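Local coordinates for putative uncharacterized protein TTHA0978 (Thermus thermophilus, PDB 2Z07) that probably hydrolyses mannosylglycerate to mannose and glycerate, and glucosylglycerate to glucose and glycerate, as a glycoside hydrolase of family 63, at residues W32-A37 with T102-V107; V354-N359 with S409-L414. One frame throughout, in Å; residues are numbered along the deposited sequence.

After helix 4-15, strand 31-32 leads into helix 33-43. The chain then runs through helix 48-62 and strands 72-74 and 97-98, which join strand 31-32 in one small antiparallel sheet. Interaction 1 closes this loop when residues 102-107, the lead into helix 107-117, come back to residues 32-37. Interaction 2 closes a later, shorter loop, which holds helix 372-389 and brings helix 409-418 beside the start of helix 356-368. The two loops lie in series and do not cross. In space the contacts touch: Asp35 packs on Trp410, and Trp34 on Asn357. The start of helix 33-43 thus ties the lead into helix 107-117 to helices 356-368 and 409-418, beside the probable substrate pocket.

Interaction 1 of 2, residues W32-A37 with T102-V107; sequences WLWDSA and TQPPVV
Thr102 meets Leu33 through its hydroxyl: OG1 lies 3.6 Å from Leu33 CD2, while its hydrogen bond goes to the backbone O of Leu69. Gln103 comes next and reaches back to the helix start through two waters. Its OE1 accepts a hydrogen bond from each. One water, 2.6 Å from OE1, in turn accepts from the backbone N of Trp34; the other donates to Asp35 OD1. The amide N, NE2, is held by the backbone O of Trp160, so both ends of the amide are fixed. OE1 also sits at the edge of the Trp32 ring, near its plane, with the amide plane turned 63° from the indole. Gln103 and Trp32 to Asp35 are probably all substrate-binding residues, so this water-linked group probably lines the pocket.

Pro104 lies over one face of the Trp34 indole. Its CB makes a CH-pi contact, 3.5 Å from the centroid of the five-membered ring. Trp34 has CG anti to its own backbone N (chi1 -157°), which carries the indole out over the proline. Pro105 centres an inverse gamma turn. Val106 CG1 lies in the plane of the same indole, at its edge, 3.7 Å from Trp34 CD1. CG1 also presses tightly on Ala37 CB, at 3.3 Å. Val107 brings its CA beside Ala37 CB and begins helix 107-117. Helices 48-62, 121-146 and 235-254 pack around the contact, which follows strands 31-32 and 97-98, the outer strands of a small three-stranded sheet.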
loop_
_atom_site.group_PDB
_atom_site.type_symbol
_atom_site.label_atom_id
_atom_site.label_comp_id
_atom_site.label_asym_id
_atom_site.label_seq_id
_atom_site.Cartn_x
_atom_site.Cartn_y
_atom_site.Cartn_z
ATOM N N TRP A 32 2.392 -7.846 -8.957
ATOM C CA TRP A 32 2.694 -6.642 -8.192
ATOM C C TRP A 32 2.640 -6.897 -6.690
ATOM O O TRP A 32 1.715 -7.539 -6.189
ATOM C CB TRP A 32 1.712 -5.529 -8.551
ATOM C CG TRP A 32 1.926 -4.948 -9.905
ATOM C CD1 TRP A 32 1.881 -5.606 -11.105
ATOM C CD2 TRP A 32 2.198 -3.576 -10.208
ATOM N NE1 TRP A 32 2.106 -4.721 -12.139
ATOM C CE2 TRP A 32 2.304 -3.469 -11.613
ATOM C CE3 TRP A 32 2.363 -2.424 -9.425
ATOM C CZ2 TRP A 32 2.569 -2.254 -12.255
ATOM C CZ3 TRP A 32 2.626 -1.215 -10.061
ATOM C CH2 TRP A 32 2.727 -1.141 -11.465
ATOM N N LEU A 33 3.636 -6.375 -5.982
ATOM C CA LEU A 33 3.755 -6.530 -4.536
ATOM C C LEU A 33 2.542 -6.018 -3.760
ATOM O O LEU A 33 1.877 -6.782 -3.061
ATOM C CB LEU A 33 5.018 -5.807 -4.045
ATOM C CG LEU A 33 5.193 -5.544 -2.544
ATOM C CD1 LEU A 33 5.317 -6.855 -1.788
ATOM C CD2 LEU A 33 6.432 -4.692 -2.327
ATOM N N TRP A 34 2.258 -4.727 -3.884
ATOM C CA TRP A 34 1.142 -4.135 -3.156
ATOM C C TRP A 34 -0.188 -4.795 -3.529
ATOM O O TRP A 34 -0.945 -5.230 -2.654
ATOM C CB TRP A 34 1.096 -2.623 -3.419
ATOM C CG TRP A 34 0.388 -1.831 -2.352
ATOM C CD1 TRP A 34 0.189 -2.202 -1.050
ATOM C CD2 TRP A 34 -0.157 -0.507 -2.477
ATOM N NE1 TRP A 34 -0.441 -1.191 -0.357
ATOM C CE2 TRP A 34 -0.664 -0.140 -1.208
ATOM C CE3 TRP A 34 -0.262 0.405 -3.536
ATOM C CZ2 TRP A 34 -1.267 1.101 -0.971
ATOM C CZ3 TRP A 34 -0.862 1.643 -3.297
ATOM C CH2 TRP A 34 -1.354 1.976 -2.025
ATOM N N ASP A 35 -0.460 -4.879 -4.826
ATOM C CA ASP A 35 -1.694 -5.474 -5.325
ATOM C C ASP A 35 -1.920 -6.912 -4.864
ATOM O O ASP A 35 -3.022 -7.248 -4.416
ATOM C CB ASP A 35 -1.727 -5.422 -6.857
ATOM C CG ASP A 35 -1.671 -4.007 -7.392
ATOM O OD1 ASP A 35 -0.628 -3.345 -7.211
ATOM O OD2 ASP A 35 -2.676 -3.556 -7.987
ATOM N N SER A 36 -0.890 -7.754 -4.979
ATOM C CA SER A 36 -0.995 -9.163 -4.582
ATOM C C SER A 36 -1.326 -9.357 -3.114
ATOM O O SER A 36 -1.949 -10.349 -2.745
ATOM C CB SER A 36 0.296 -9.922 -4.906
ATOM O OG SER A 36 0.386 -10.209 -6.292
ATOM N N ALA A 37 -0.898 -8.423 -2.274
ATOM C CA ALA A 37 -1.189 -8.507 -0.846
ATOM C C ALA A 37 -2.700 -8.339 -0.628
ATOM O O ALA A 37 -3.328 -9.126 0.083
ATOM C CB ALA A 37 -0.427 -7.427 -0.093
ATOM N N THR A 102 10.695 -0.751 -4.512
ATOM C CA THR A 102 9.680 -1.459 -3.742
ATOM C C THR A 102 8.352 -0.687 -3.737
ATOM O O THR A 102 8.171 0.237 -4.532
ATOM C CB THR A 102 10.194 -1.701 -2.288
ATOM O OG1 THR A 102 9.360 -2.664 -1.630
ATOM C CG2 THR A 102 10.205 -0.396 -1.486
ATOM N N GLN A 103 7.422 -1.094 -2.874
ATOM C CA GLN A 103 6.118 -0.429 -2.727
ATOM C C GLN A 103 5.584 -0.689 -1.312
ATOM O O GLN A 103 6.173 -1.469 -0.563
ATOM C CB GLN A 103 5.114 -0.900 -3.797
ATOM C CG GLN A 103 5.264 -0.157 -5.133
ATOM C CD GLN A 103 3.957 0.013 -5.916
ATOM O OE1 GLN A 103 3.148 -0.910 -6.027
ATOM N NE2 GLN A 103 3.765 1.200 -6.480
ATOM N N PRO A 104 4.470 -0.037 -0.923
ATOM C CA PRO A 104 3.896 -0.215 0.418
ATOM C C PRO A 104 3.919 -1.654 0.932
ATOM O O PRO A 104 3.350 -2.555 0.313
ATOM C CB PRO A 104 2.485 0.337 0.259
ATOM C CG PRO A 104 2.699 1.461 -0.728
ATOM C CD PRO A 104 3.591 0.808 -1.756
ATOM N N PRO A 105 4.585 -1.881 2.080
ATOM C CA PRO A 105 4.718 -3.196 2.716
ATOM C C PRO A 105 3.523 -3.618 3.574
ATOM O O PRO A 105 3.646 -3.798 4.784
ATOM C CB PRO A 105 5.991 -3.039 3.534
ATOM C CG PRO A 105 5.858 -1.630 4.037
ATOM C CD PRO A 105 5.380 -0.869 2.801
ATOM N N VAL A 106 2.369 -3.798 2.937
ATOM C CA VAL A 106 1.167 -4.198 3.656
ATOM C C VAL A 106 1.148 -5.711 3.856
ATOM O O VAL A 106 0.378 -6.231 4.656
ATOM C CB VAL A 106 -0.103 -3.782 2.867
ATOM C CG1 VAL A 106 -0.266 -4.667 1.641
ATOM C CG2 VAL A 106 -1.337 -3.859 3.761
ATOM N N VAL A 107 2.024 -6.411 3.142
ATOM C CA VAL A 107 2.072 -7.868 3.187
ATOM C C VAL A 107 2.073 -8.566 4.560
ATOM O O VAL A 107 1.384 -9.578 4.739
ATOM C CB VAL A 107 3.254 -8.395 2.326
ATOM C CG1 VAL A 107 4.577 -7.978 2.928
ATOM C CG2 VAL A 107 3.161 -9.908 2.191
HETATM O O HOH W 1 3.548 -3.468 -6.150
HETATM O O HOH W 2 0.353 -1.024 -7.140
#

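Interaction 2 of 2, residues V354-N359 with S409-L414; sequences VWINVN and SWSAAL
Ile356 and Ser411 bring the backbones closest, 5.7 Å between their CA atoms, where the first turns of helices 356-368 and 409-418 meet. Both helices belong to the (alpha/alpha)6 barrel characteristic of this family, and they pack beside the probable substrate pocket. Trp410 is the main side chain here. CG of Trp410 stands between its backbone N and carbonyl carbon (chi1 58°), and the indole extends to the other helix. Asn357 lies over one face of that indole. Its amide is stacked on the ring, the planes 20° apart, and ND2 is 3.3 Å from Trp410 CH2. Asn357 CB adds a CH-pi contact to the six-membered ring. Buried Asn357 OD1 has no hydrogen-bond partner in the model.

Trp355 and Trp410 meet rim to rim, their planes at 56° and Trp355 CE3 3.3 Å from Trp410 CH2. Trp355 also stacks on Trp350, a probable substrate-binding residue, and touches Glu393, the probable proton acceptor. With alanine at Trp410, the Asn357 amide is likely to lose the ring it lies on, and a gap would probably open beside the Trp355 rim.

Ile356 CG1 lies against Ser411 OG, which makes a hydrogen bond with the backbone O of Arg392. Leu414 completes the contact, with CD2 3.4 Å from Asn357 CA and CB 4.1 Å from Ile356 CG2.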
loop_
_atom_site.group_PDB
_atom_site.type_symbol
_atom_site.label_atom_id
_atom_site.label_comp_id
_atom_site.label_asym_id
_atom_site.label_seq_id
_atom_site.Cartn_x
_atom_site.Cartn_y
_atom_site.Cartn_z
ATOM N N VAL A 354 -11.348 8.543 -5.827
ATOM C CA VAL A 354 -11.523 7.659 -4.681
ATOM C C VAL A 354 -10.919 6.299 -5.021
ATOM O O VAL A 354 -11.122 5.789 -6.120
ATOM C CB VAL A 354 -13.024 7.455 -4.359
ATOM C CG1 VAL A 354 -13.189 6.428 -3.232
ATOM C CG2 VAL A 354 -13.658 8.784 -3.970
ATOM N N TRP A 355 -10.169 5.726 -4.083
ATOM C CA TRP A 355 -9.551 4.415 -4.266
ATOM C C TRP A 355 -10.120 3.458 -3.226
ATOM O O TRP A 355 -10.243 3.815 -2.054
ATOM C CB TRP A 355 -8.030 4.509 -4.109
ATOM C CG TRP A 355 -7.370 5.268 -5.212
ATOM C CD1 TRP A 355 -7.382 6.620 -5.403
ATOM C CD2 TRP A 355 -6.629 4.713 -6.303
ATOM N NE1 TRP A 355 -6.694 6.942 -6.546
ATOM C CE2 TRP A 355 -6.220 5.790 -7.120
ATOM C CE3 TRP A 355 -6.271 3.411 -6.673
ATOM C CZ2 TRP A 355 -5.469 5.602 -8.287
ATOM C CZ3 TRP A 355 -5.523 3.225 -7.836
ATOM C CH2 TRP A 355 -5.132 4.317 -8.625
ATOM N N ILE A 356 -10.457 2.244 -3.646
ATOM C CA ILE A 356 -11.039 1.269 -2.732
ATOM C C ILE A 356 -10.100 0.773 -1.634
ATOM O O ILE A 356 -10.520 0.628 -0.483
ATOM C CB ILE A 356 -11.585 0.044 -3.489
ATOM C CG1 ILE A 356 -12.542 0.499 -4.602
ATOM C CG2 ILE A 356 -12.313 -0.883 -2.511
ATOM C CD1 ILE A 356 -13.760 1.262 -4.106
ATOM N N ASN A 357 -8.837 0.511 -1.975
ATOM C CA ASN A 357 -7.903 0.031 -0.963
ATOM C C ASN A 357 -7.646 1.081 0.119
ATOM O O ASN A 357 -7.444 0.734 1.282
ATOM C CB ASN A 357 -6.579 -0.444 -1.596
ATOM C CG ASN A 357 -5.768 0.683 -2.225
ATOM O OD1 ASN A 357 -4.533 0.630 -2.231
ATOM N ND2 ASN A 357 -6.444 1.684 -2.772
ATOM N N VAL A 358 -7.671 2.360 -0.253
ATOM C CA VAL A 358 -7.458 3.421 0.729
ATOM C C VAL A 358 -8.713 3.580 1.587
ATOM O O VAL A 358 -8.616 3.758 2.798
ATOM C CB VAL A 358 -7.122 4.772 0.062
ATOM C CG1 VAL A 358 -6.988 5.852 1.125
ATOM C CG2 VAL A 358 -5.821 4.654 -0.722
ATOM N N ASN A 359 -9.892 3.520 0.965
ATOM C CA ASN A 359 -11.146 3.618 1.721
ATOM C C ASN A 359 -11.150 2.532 2.794
ATOM O O ASN A 359 -11.539 2.773 3.936
ATOM C CB ASN A 359 -12.369 3.401 0.818
ATOM C CG ASN A 359 -12.974 4.701 0.317
ATOM O OD1 ASN A 359 -14.200 4.857 0.296
ATOM N ND2 ASN A 359 -12.125 5.632 -0.101
ATOM N N SER A 409 -8.275 -5.887 -9.925
ATOM C CA SER A 409 -8.157 -6.915 -8.903
ATOM C C SER A 409 -8.343 -6.600 -7.423
ATOM O O SER A 409 -9.127 -7.287 -6.764
ATOM C CB SER A 409 -6.840 -7.656 -9.103
ATOM O OG SER A 409 -6.841 -8.282 -10.376
ATOM N N TRP A 410 -7.660 -5.601 -6.862
ATOM C CA TRP A 410 -7.893 -5.406 -5.443
ATOM C C TRP A 410 -9.169 -4.661 -5.074
ATOM O O TRP A 410 -9.497 -4.529 -3.898
ATOM C CB TRP A 410 -6.647 -4.866 -4.696
ATOM C CG TRP A 410 -5.994 -3.564 -5.092
ATOM C CD1 TRP A 410 -4.639 -3.333 -5.166
ATOM C CD2 TRP A 410 -6.620 -2.293 -5.291
ATOM N NE1 TRP A 410 -4.392 -2.003 -5.387
ATOM C CE2 TRP A 410 -5.587 -1.341 -5.468
ATOM C CE3 TRP A 410 -7.949 -1.861 -5.331
ATOM C CZ2 TRP A 410 -5.848 0.009 -5.682
ATOM C CZ3 TRP A 410 -8.204 -0.516 -5.545
ATOM C CH2 TRP A 410 -7.160 0.401 -5.717
ATOM N N SER A 411 -9.908 -4.197 -6.076
ATOM C CA SER A 411 -11.193 -3.561 -5.799
ATOM C C SER A 411 -12.135 -4.752 -5.602
ATOM O O SER A 411 -12.935 -4.786 -4.669
ATOM C CB SER A 411 -11.669 -2.709 -6.980
ATOM O OG SER A 411 -10.914 -1.519 -7.091
ATOM N N ALA A 412 -12.001 -5.743 -6.481
ATOM C CA ALA A 412 -12.815 -6.952 -6.420
ATOM C C ALA A 412 -12.469 -7.758 -5.170
ATOM O O ALA A 412 -13.356 -8.252 -4.473
ATOM C CB ALA A 412 -12.588 -7.808 -7.669
ATOM N N ALA A 413 -11.173 -7.880 -4.897
ATOM C CA ALA A 413 -10.694 -8.621 -3.738
ATOM C C ALA A 413 -11.193 -7.990 -2.440
ATOM O O ALA A 413 -11.622 -8.691 -1.523
ATOM C CB ALA A 413 -9.166 -8.670 -3.741
ATOM N N LEU A 414 -11.127 -6.666 -2.363
ATOM C CA LEU A 414 -11.578 -5.962 -1.171
ATOM C C LEU A 414 -13.095 -5.965 -1.085
ATOM O O LEU A 414 -13.651 -5.902 0.004
ATOM C CB LEU A 414 -11.029 -4.532 -1.152
ATOM C CG LEU A 414 -9.828 -4.275 -0.221
ATOM C CD1 LEU A 414 -9.040 -5.557 0.057
ATOM C CD2 LEU A 414 -8.939 -3.226 -0.850
#